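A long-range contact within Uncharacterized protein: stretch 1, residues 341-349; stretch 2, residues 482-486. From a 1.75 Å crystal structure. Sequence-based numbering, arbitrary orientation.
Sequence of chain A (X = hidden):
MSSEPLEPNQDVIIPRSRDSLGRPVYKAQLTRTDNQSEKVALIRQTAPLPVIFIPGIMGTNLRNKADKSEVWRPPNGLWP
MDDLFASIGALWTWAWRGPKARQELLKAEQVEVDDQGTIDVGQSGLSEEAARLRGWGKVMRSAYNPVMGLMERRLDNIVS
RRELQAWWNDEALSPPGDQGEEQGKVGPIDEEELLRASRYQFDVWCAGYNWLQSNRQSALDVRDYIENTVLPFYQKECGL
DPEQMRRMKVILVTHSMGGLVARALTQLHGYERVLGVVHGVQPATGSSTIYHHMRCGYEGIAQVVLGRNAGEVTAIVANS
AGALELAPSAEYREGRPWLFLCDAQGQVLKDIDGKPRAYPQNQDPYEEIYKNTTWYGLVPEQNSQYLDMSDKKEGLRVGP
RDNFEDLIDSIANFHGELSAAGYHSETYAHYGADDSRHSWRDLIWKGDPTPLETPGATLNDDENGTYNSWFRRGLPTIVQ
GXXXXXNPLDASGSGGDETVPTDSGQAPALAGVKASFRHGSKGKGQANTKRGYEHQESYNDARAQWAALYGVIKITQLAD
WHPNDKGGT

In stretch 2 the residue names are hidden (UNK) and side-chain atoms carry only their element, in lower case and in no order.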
# COMPACT_ATOMS: atom_id res chain seq x y z
N LEU A 341 -6.28 -22.22 20.12
CA LEU A 341 -6.04 -21.88 21.51
C LEU A 341 -5.70 -23.18 22.24
O LEU A 341 -6.55 -24.06 22.37
CB LEU A 341 -7.29 -21.25 22.12
CG LEU A 341 -7.52 -19.74 21.96
CD1 LEU A 341 -7.02 -19.16 20.64
CD2 LEU A 341 -8.99 -19.39 22.18
N CYS A 342 -4.46 -23.29 22.71
CA CYS A 342 -3.95 -24.55 23.27
C CYS A 342 -3.46 -24.37 24.70
O CYS A 342 -3.15 -23.25 25.12
CB CYS A 342 -2.77 -25.07 22.43
SG CYS A 342 -3.16 -25.38 20.70
N ASP A 343 -3.38 -25.48 25.43
CA ASP A 343 -2.84 -25.44 26.78
C ASP A 343 -1.32 -25.62 26.76
O ASP A 343 -0.72 -25.75 25.69
CB ASP A 343 -3.52 -26.48 27.68
CG ASP A 343 -3.27 -27.92 27.23
OD1 ASP A 343 -2.25 -28.19 26.55
OD2 ASP A 343 -4.08 -28.80 27.58
N ALA A 344 -0.71 -25.62 27.94
CA ALA A 344 0.74 -25.75 28.08
C ALA A 344 1.31 -27.00 27.41
O ALA A 344 2.47 -27.01 27.01
CB ALA A 344 1.14 -25.71 29.56
N GLN A 345 0.50 -28.05 27.30
CA GLN A 345 0.95 -29.28 26.65
C GLN A 345 0.70 -29.27 25.14
O GLN A 345 0.96 -30.26 24.45
CB GLN A 345 0.26 -30.51 27.28
CG GLN A 345 0.67 -30.79 28.72
CD GLN A 345 0.30 -29.67 29.67
OE1 GLN A 345 -0.88 -29.43 29.96
NE2 GLN A 345 1.31 -28.95 30.15
N GLY A 346 0.18 -28.15 24.63
CA GLY A 346 -0.04 -27.99 23.21
C GLY A 346 -1.37 -28.55 22.73
O GLY A 346 -1.63 -28.60 21.52
N GLN A 347 -2.21 -28.96 23.67
CA GLN A 347 -3.49 -29.54 23.32
C GLN A 347 -4.54 -28.45 23.19
O GLN A 347 -4.61 -27.54 24.01
CB GLN A 347 -3.93 -30.56 24.37
CG GLN A 347 -3.00 -31.76 24.47
CD GLN A 347 -2.69 -32.37 23.12
OE1 GLN A 347 -1.53 -32.47 22.71
NE2 GLN A 347 -3.74 -32.80 22.41
N VAL A 348 -5.35 -28.56 22.14
CA VAL A 348 -6.37 -27.57 21.86
C VAL A 348 -7.42 -27.57 22.97
O VAL A 348 -7.90 -28.63 23.37
CB VAL A 348 -7.06 -27.83 20.51
CG1 VAL A 348 -8.20 -26.85 20.30
CG2 VAL A 348 -6.05 -27.76 19.38
N LEU A 349 -7.74 -26.37 23.45
CA LEU A 349 -8.66 -26.17 24.56
C LEU A 349 -10.12 -26.38 24.13
O LEU A 349 -10.41 -26.45 22.94
CB LEU A 349 -8.48 -24.77 25.12
CG LEU A 349 -7.11 -24.53 25.77
CD1 LEU A 349 -6.92 -23.05 26.14
CD2 LEU A 349 -6.95 -25.43 26.99
N UNK A 482 4.41 -26.09 13.96
CA UNK A 482 3.03 -26.55 13.76
C UNK A 482 2.38 -27.10 15.02
O UNK A 482 3.05 -27.41 16.00
c UNK A 482 3.19 -27.67 12.73
c UNK A 482 5.39 -27.08 13.46
c UNK A 482 4.53 -28.24 13.04
N UNK A 483 1.05 -27.23 14.96
CA UNK A 483 0.26 -27.75 16.06
C UNK A 483 0.76 -29.14 16.47
O UNK A 483 1.17 -29.94 15.62
c UNK A 483 -2.25 -26.68 17.60
c UNK A 483 -3.67 -28.00 16.03
c UNK A 483 -1.21 -27.82 15.65
c UNK A 483 -2.31 -27.89 16.71
N UNK A 484 0.72 -29.42 17.77
CA UNK A 484 1.24 -30.67 18.32
C UNK A 484 0.54 -31.89 17.72
O UNK A 484 1.19 -32.81 17.21
o UNK A 484 0.49 -27.91 19.81
c UNK A 484 1.10 -30.66 19.84
c UNK A 484 1.63 -28.18 20.25
o UNK A 484 2.50 -27.30 20.46
c UNK A 484 1.99 -29.64 20.56
N UNK A 485 -0.79 -31.89 17.78
CA UNK A 485 -1.60 -32.96 17.20
C UNK A 485 -2.40 -32.41 16.03
O UNK A 485 -3.33 -31.63 16.22
c UNK A 485 -2.56 -33.56 18.25
c UNK A 485 -3.35 -34.72 17.65
o UNK A 485 -1.82 -34.02 19.38
N UNK A 486 -2.04 -32.82 14.83
CA UNK A 486 -2.66 -32.26 13.64
C UNK A 486 -3.74 -33.11 13.01
O UNK A 486 -3.81 -34.33 13.19
O HOH W 1 -2.59 -30.18 19.25

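Stretch 1 runs out of a strand at Leu341 and Cys342 into a type I beta turn from Asp343 to Gly346, and the hidden segment, which has no regular secondary structure, packs against Cys342, the end of the turn and the two residues after it.

Position 482 carries three side-chain carbons that close a ring onto its own backbone N. Such a ring occurs in proline alone, so the residue is Pro482. The peptide bond before it is cis and the ring pucker is C-gamma endo; no atom of it touches stretch 1.

Position 483 has four side-chain carbons and no heteroatom, in a chain that forks at the second carbon. One terminal methyl lies 3.5 Å from Cys342 SG, while the other lies 4.1 Å from Val348 CG2. A four-carbon chain forked at this point is leucine, and the two contacts are therefore Leu483 CD1 to Cys342 SG and Leu483 CD2 to Val348 CG2. Its CA-to-CB bond points sideways, but with chi1 in t and chi2 in p the end of the side chain comes nearer, placing both methyls against the apolar atoms of stretch 1.

Position 484 has three carbons in a row, the third bearing two oxygens, one of which lies just 2.8 Å from Gly346 O. A carboxylate at the end of a two-methylene arm makes this Glu484, and the oxygen near Gly346 O is Glu484 OE1. Its CA-to-CB bond points toward stretch 1, and the CA atoms of Gly346 and Glu484 are 5.7 Å apart. As modelled, Glu484 OE1 and Gly346 O are both acceptors, so their short approach is not a hydrogen bond; Glu484 OE2 is hydrogen-bonded elsewhere in the structure. A CB modelled on Gly346 would fall 2.3 Å from Glu484 CG, a clash, and at phi 85° and psi 7° it would also be jammed against the preceding carbonyl oxygen.

Position 485 shows one carbon carrying an oxygen and a second carbon, and the oxygen lies 3.7 Å from Gln347 OE1, a contact without a hydrogen bond. This beta-branched pattern identifies Thr485, and the oxygen is Thr485 OG1. Its CA-to-CB bond points toward stretch 1. Its backbone is better engaged: Thr485 N donates to water 1 over 2.9 Å, and the same water donates to Gly346 O, also over 2.9 Å.

Position 486 has no side-chain atoms and is Gly486. It does not touch stretch 1, and there is room on that side for a CB, so this contact does not explain the glycine.

The contact is small, burying 241 Å² over both sides, and no direct hydrogen bond crosses it. Leu483 supplies the apolar part, Glu484 lies against the end of the turn at Gly346, and water 1 links the two backbones. The turn is held from within: Gly346 N donates to Asp343 O at 2.8 Å, Asp343 N to Gln347 O at 2.8 Å, and Gln347 N to Asp343 OD1 at 3.0 Å.

Stretch 2 482-486: PLETG
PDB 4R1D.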